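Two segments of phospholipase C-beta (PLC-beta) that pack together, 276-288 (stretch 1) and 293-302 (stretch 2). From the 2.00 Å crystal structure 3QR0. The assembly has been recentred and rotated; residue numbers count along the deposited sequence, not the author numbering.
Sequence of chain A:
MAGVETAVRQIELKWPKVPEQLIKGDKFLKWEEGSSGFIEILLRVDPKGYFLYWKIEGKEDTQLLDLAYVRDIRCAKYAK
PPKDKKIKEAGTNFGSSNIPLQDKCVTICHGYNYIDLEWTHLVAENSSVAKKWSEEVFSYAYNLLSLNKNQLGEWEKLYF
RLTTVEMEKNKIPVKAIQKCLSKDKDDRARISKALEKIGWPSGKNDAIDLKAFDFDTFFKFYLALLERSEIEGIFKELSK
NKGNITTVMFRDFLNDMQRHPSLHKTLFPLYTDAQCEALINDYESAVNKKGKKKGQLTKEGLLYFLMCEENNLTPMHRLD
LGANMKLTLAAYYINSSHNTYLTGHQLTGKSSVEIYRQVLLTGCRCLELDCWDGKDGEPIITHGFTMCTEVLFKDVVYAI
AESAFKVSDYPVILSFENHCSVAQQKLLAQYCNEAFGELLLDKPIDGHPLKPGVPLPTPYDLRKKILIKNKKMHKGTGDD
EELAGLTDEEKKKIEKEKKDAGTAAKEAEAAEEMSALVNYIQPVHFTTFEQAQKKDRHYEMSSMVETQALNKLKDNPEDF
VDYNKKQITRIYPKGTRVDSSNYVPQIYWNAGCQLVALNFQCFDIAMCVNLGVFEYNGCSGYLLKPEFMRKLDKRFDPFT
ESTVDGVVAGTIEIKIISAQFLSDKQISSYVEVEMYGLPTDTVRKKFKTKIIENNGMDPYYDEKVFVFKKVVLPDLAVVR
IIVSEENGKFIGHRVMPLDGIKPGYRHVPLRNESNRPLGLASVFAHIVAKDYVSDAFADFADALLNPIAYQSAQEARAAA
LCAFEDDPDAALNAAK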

# COMPACT_ATOMS: atom_id res chain seq x y z
N CYS A 276 -29.17 -16.73 -0.37
CA CYS A 276 -28.41 -17.67 0.44
C CYS A 276 -28.56 -19.12 -0.02
O CYS A 276 -27.58 -19.86 -0.04
N GLU A 277 -29.77 -19.51 -0.42
CA GLU A 277 -29.97 -20.82 -1.03
C GLU A 277 -29.09 -20.96 -2.28
O GLU A 277 -28.49 -22.01 -2.50
N ALA A 278 -29.01 -19.89 -3.06
CA ALA A 278 -28.23 -19.88 -4.30
C ALA A 278 -26.73 -19.94 -4.02
O ALA A 278 -26.00 -20.67 -4.68
N LEU A 279 -26.27 -19.16 -3.03
CA LEU A 279 -24.87 -19.22 -2.62
C LEU A 279 -24.49 -20.60 -2.10
O LEU A 279 -23.41 -21.12 -2.42
N ILE A 280 -25.37 -21.19 -1.29
CA ILE A 280 -25.13 -22.54 -0.76
C ILE A 280 -24.94 -23.54 -1.91
O ILE A 280 -24.01 -24.34 -1.89
N ASN A 281 -25.82 -23.46 -2.92
CA ASN A 281 -25.69 -24.29 -4.11
C ASN A 281 -24.35 -24.11 -4.81
O ASN A 281 -23.76 -25.09 -5.27
N ASP A 282 -23.88 -22.87 -4.89
CA ASP A 282 -22.57 -22.58 -5.48
C ASP A 282 -21.46 -23.32 -4.74
O ASP A 282 -20.65 -23.98 -5.36
N TYR A 283 -21.43 -23.19 -3.42
CA TYR A 283 -20.33 -23.72 -2.63
C TYR A 283 -20.42 -25.25 -2.54
O TYR A 283 -19.40 -25.94 -2.67
N GLU A 284 -21.63 -25.76 -2.35
CA GLU A 284 -21.85 -27.20 -2.29
C GLU A 284 -21.62 -27.89 -3.63
O GLU A 284 -21.17 -29.03 -3.65
N SER A 285 -21.93 -27.21 -4.73
CA SER A 285 -21.58 -27.70 -6.06
C SER A 285 -20.07 -27.92 -6.19
O SER A 285 -19.63 -28.98 -6.65
N ALA A 286 -19.30 -26.91 -5.78
CA ALA A 286 -17.84 -26.97 -5.83
C ALA A 286 -17.23 -28.06 -4.94
O ALA A 286 -16.26 -28.70 -5.33
N VAL A 287 -17.82 -28.28 -3.77
CA VAL A 287 -17.24 -29.21 -2.79
C VAL A 287 -17.84 -30.62 -2.82
O VAL A 287 -17.11 -31.59 -2.62
N ASN A 288 -19.14 -30.75 -3.08
CA ASN A 288 -19.83 -32.05 -3.04
C ASN A 288 -20.53 -32.49 -4.33
O ASN A 288 -21.03 -33.62 -4.40
N LYS A 293 -27.04 -31.08 -1.13
CA LYS A 293 -28.44 -31.07 -0.74
C LYS A 293 -28.92 -29.62 -0.71
O LYS A 293 -28.22 -28.74 -0.18
N LYS A 294 -30.09 -29.38 -1.28
CA LYS A 294 -30.66 -28.03 -1.39
C LYS A 294 -30.74 -27.36 -0.02
O LYS A 294 -31.24 -27.96 0.94
N GLY A 295 -30.25 -26.13 0.07
CA GLY A 295 -30.31 -25.36 1.30
C GLY A 295 -29.59 -25.99 2.48
O GLY A 295 -30.01 -25.81 3.63
N GLN A 296 -28.52 -26.73 2.21
CA GLN A 296 -27.74 -27.38 3.27
C GLN A 296 -26.25 -27.21 3.01
O GLN A 296 -25.70 -27.82 2.09
N LEU A 297 -25.61 -26.37 3.82
CA LEU A 297 -24.18 -26.09 3.69
C LEU A 297 -23.39 -26.98 4.65
O LEU A 297 -23.64 -26.99 5.86
N THR A 298 -22.44 -27.73 4.09
CA THR A 298 -21.60 -28.65 4.85
C THR A 298 -20.37 -27.93 5.42
O THR A 298 -20.11 -26.77 5.10
N LYS A 299 -19.62 -28.64 6.27
CA LYS A 299 -18.39 -28.11 6.86
C LYS A 299 -17.39 -27.65 5.79
O LYS A 299 -16.78 -26.59 5.92
N GLU A 300 -17.25 -28.45 4.74
CA GLU A 300 -16.33 -28.14 3.65
C GLU A 300 -16.85 -26.98 2.80
O GLU A 300 -16.08 -26.17 2.30
N GLY A 301 -18.18 -26.92 2.64
CA GLY A 301 -18.83 -25.79 1.98
C GLY A 301 -18.64 -24.48 2.74
O GLY A 301 -18.45 -23.43 2.12
N LEU A 302 -18.69 -24.55 4.07
CA LEU A 302 -18.45 -23.37 4.91
C LEU A 302 -17.03 -22.85 4.76
O LEU A 302 -16.81 -21.65 4.59

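The polar centre of this contact is Glu284, a buried carboxylate on the helix of stretch 1. Its CA-to-CB bond points sideways, but chi1 and chi2 both in m (-74° and -63°) fold the chain back so that its end reaches the start of the second helix. There OE2 accepts two hydrogen bonds from Thr298: from its OG1 at 2.6 Å and from its backbone N at 2.7 Å, the latter nearly straight at 170°. Thr298 suits the N-cap position because its short side chain, with chi1 in p, brings the hydroxyl back to the backbone: its OG1 accepts from Gly301 N at 3.2 Å. One hydroxyl thus caps its own helix while donating to the other. The second carboxylate oxygen is also occupied, since Asn288 ND2 (chi1 m), one helical turn on, donates to Glu284 OE1 at 2.7 Å; this ND2 lies 3.2 Å from Thr298 OG1.

The absence of a side chain at Gly301 matters here: a CB in ideal position would come within 2.2 Å of Glu284 OE2, a clash.

Apolar packing forms around this polar group. Ile280 points toward stretch 2 with chi1 m and chi2 t; its CG2 lies 3.7 Å from Gln296 N, and its CG1 packs 4.1 Å from Leu297 CB. Its beta-branched side chain presents a broad apolar surface to this segment. Leu297, chi1 t and chi2 p, sets its CD1 4.1 Å from Tyr283 CB, at the edge of the tyrosine ring. Tyr283, chi1 m, also points toward stretch 2, its CB 3.8 Å from Gly301 O; its large, mostly apolar side chain suits a buried site. Val287 in t brings CG1 within 3.3 Å of Glu300 CB, a tight contact with the aliphatic base of an acidic side chain.

At the more exposed end, the extended chains of Glu277 (chi1 and chi2 t) and Lys294 (all four chi angles t) approach each other. Glu277 OE2 is 4.1 Å from Lys294 NZ, beyond a salt bridge, and 3.4 Å from Lys294 CE. Gly295, at phi 60°, occupies a position in the type II turn that favours glycine.

Two waters bridge the stretches. Water 1 donates to Glu277 O and accepts from Gly295 N, both at 2.8 Å. Water 2 accepts from Lys293 N at 2.9 Å and donates to Gln296 O at 2.7 Å; its bond to Glu284 OE1, at 2.8 Å, is weak.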

# COMPACT_ATOMS: atom_id res chain seq x y z
CB CYS A 276 -28.79 -17.53 1.92
SG CYS A 276 -28.17 -16.00 2.63
CB GLU A 277 -31.44 -21.04 -1.41
CG GLU A 277 -31.74 -22.43 -1.95
CD GLU A 277 -33.20 -22.59 -2.34
OE1 GLU A 277 -34.03 -22.87 -1.46
OE2 GLU A 277 -33.51 -22.44 -3.54
CB ALA A 278 -28.57 -18.65 -5.13
CB LEU A 279 -24.57 -18.17 -1.54
CG LEU A 279 -24.59 -16.70 -1.99
CD1 LEU A 279 -24.42 -15.79 -0.79
CD2 LEU A 279 -23.52 -16.41 -3.03
CB ILE A 280 -26.26 -22.99 0.19
CG1 ILE A 280 -26.17 -22.21 1.51
CG2 ILE A 280 -26.19 -24.49 0.47
CD1 ILE A 280 -27.35 -22.39 2.43
CB ASN A 281 -26.82 -24.02 -5.11
CG ASN A 281 -26.71 -24.89 -6.36
OD1 ASN A 281 -26.86 -26.12 -6.29
ND2 ASN A 281 -26.41 -24.27 -7.49
CB ASP A 282 -22.26 -21.07 -5.44
CG ASP A 282 -23.05 -20.27 -6.47
OD1 ASP A 282 -23.47 -20.85 -7.50
OD2 ASP A 282 -23.26 -19.06 -6.24
CB TYR A 283 -20.30 -23.10 -1.22
CG TYR A 283 -20.40 -21.58 -1.21
CD1 TYR A 283 -19.72 -20.80 -2.14
CD2 TYR A 283 -21.18 -20.92 -0.26
CE1 TYR A 283 -19.82 -19.41 -2.13
CE2 TYR A 283 -21.28 -19.53 -0.24
CZ TYR A 283 -20.59 -18.78 -1.18
OH TYR A 283 -20.69 -17.40 -1.17
CB GLU A 284 -23.26 -27.51 -1.76
CG GLU A 284 -23.39 -27.28 -0.28
CD GLU A 284 -22.48 -28.19 0.53
OE1 GLU A 284 -22.44 -29.41 0.23
OE2 GLU A 284 -21.81 -27.69 1.45
CB SER A 285 -22.04 -26.72 -7.15
OG SER A 285 -23.46 -26.70 -7.23
CB ALA A 286 -17.25 -25.61 -5.45
CB VAL A 287 -17.35 -28.62 -1.37
CG1 VAL A 287 -17.04 -29.67 -0.32
CG2 VAL A 287 -16.41 -27.42 -1.23
CB ASN A 288 -20.84 -32.08 -1.88
CG ASN A 288 -20.16 -32.20 -0.52
OD1 ASN A 288 -19.25 -33.00 -0.35
ND2 ASN A 288 -20.61 -31.40 0.44
CB LYS A 293 -28.62 -31.68 0.65
CG LYS A 293 -28.20 -33.13 0.75
CD LYS A 293 -27.97 -33.55 2.20
CE LYS A 293 -27.32 -34.91 2.29
NZ LYS A 293 -27.09 -35.33 3.70
CB LYS A 294 -32.06 -28.10 -2.01
CG LYS A 294 -32.60 -26.75 -2.46
CD LYS A 294 -33.92 -26.92 -3.21
CE LYS A 294 -34.19 -25.71 -4.10
NZ LYS A 294 -35.53 -25.78 -4.74
CB GLN A 296 -28.10 -28.86 3.38
CG GLN A 296 -29.49 -29.13 3.94
CD GLN A 296 -29.67 -30.56 4.44
OE1 GLN A 296 -28.79 -31.12 5.09
NE2 GLN A 296 -30.82 -31.15 4.14
CB LEU A 297 -23.91 -24.62 3.99
CG LEU A 297 -22.48 -24.10 3.79
CD1 LEU A 297 -22.05 -24.21 2.33
CD2 LEU A 297 -22.36 -22.66 4.28
CB THR A 298 -21.11 -29.82 3.96
OG1 THR A 298 -20.36 -29.31 2.86
CG2 THR A 298 -22.30 -30.63 3.42
CB LYS A 299 -17.76 -29.21 7.73
CG LYS A 299 -16.55 -28.79 8.53
CD LYS A 299 -16.15 -29.87 9.53
CE LYS A 299 -15.71 -31.16 8.85
NZ LYS A 299 -15.15 -32.14 9.81
CB GLU A 300 -16.09 -29.38 2.78
CG GLU A 300 -15.29 -30.50 3.47
CD GLU A 300 -16.09 -31.33 4.47
OE1 GLU A 300 -17.35 -31.33 4.43
OE2 GLU A 300 -15.45 -32.01 5.31
CB LEU A 302 -18.71 -23.69 6.39
CG LEU A 302 -18.46 -22.56 7.40
CD1 LEU A 302 -19.37 -21.36 7.10
CD2 LEU A 302 -18.67 -23.04 8.82
O HOH W 1 -28.98 -24.73 -2.00
O HOH W 2 -25.13 -30.08 0.79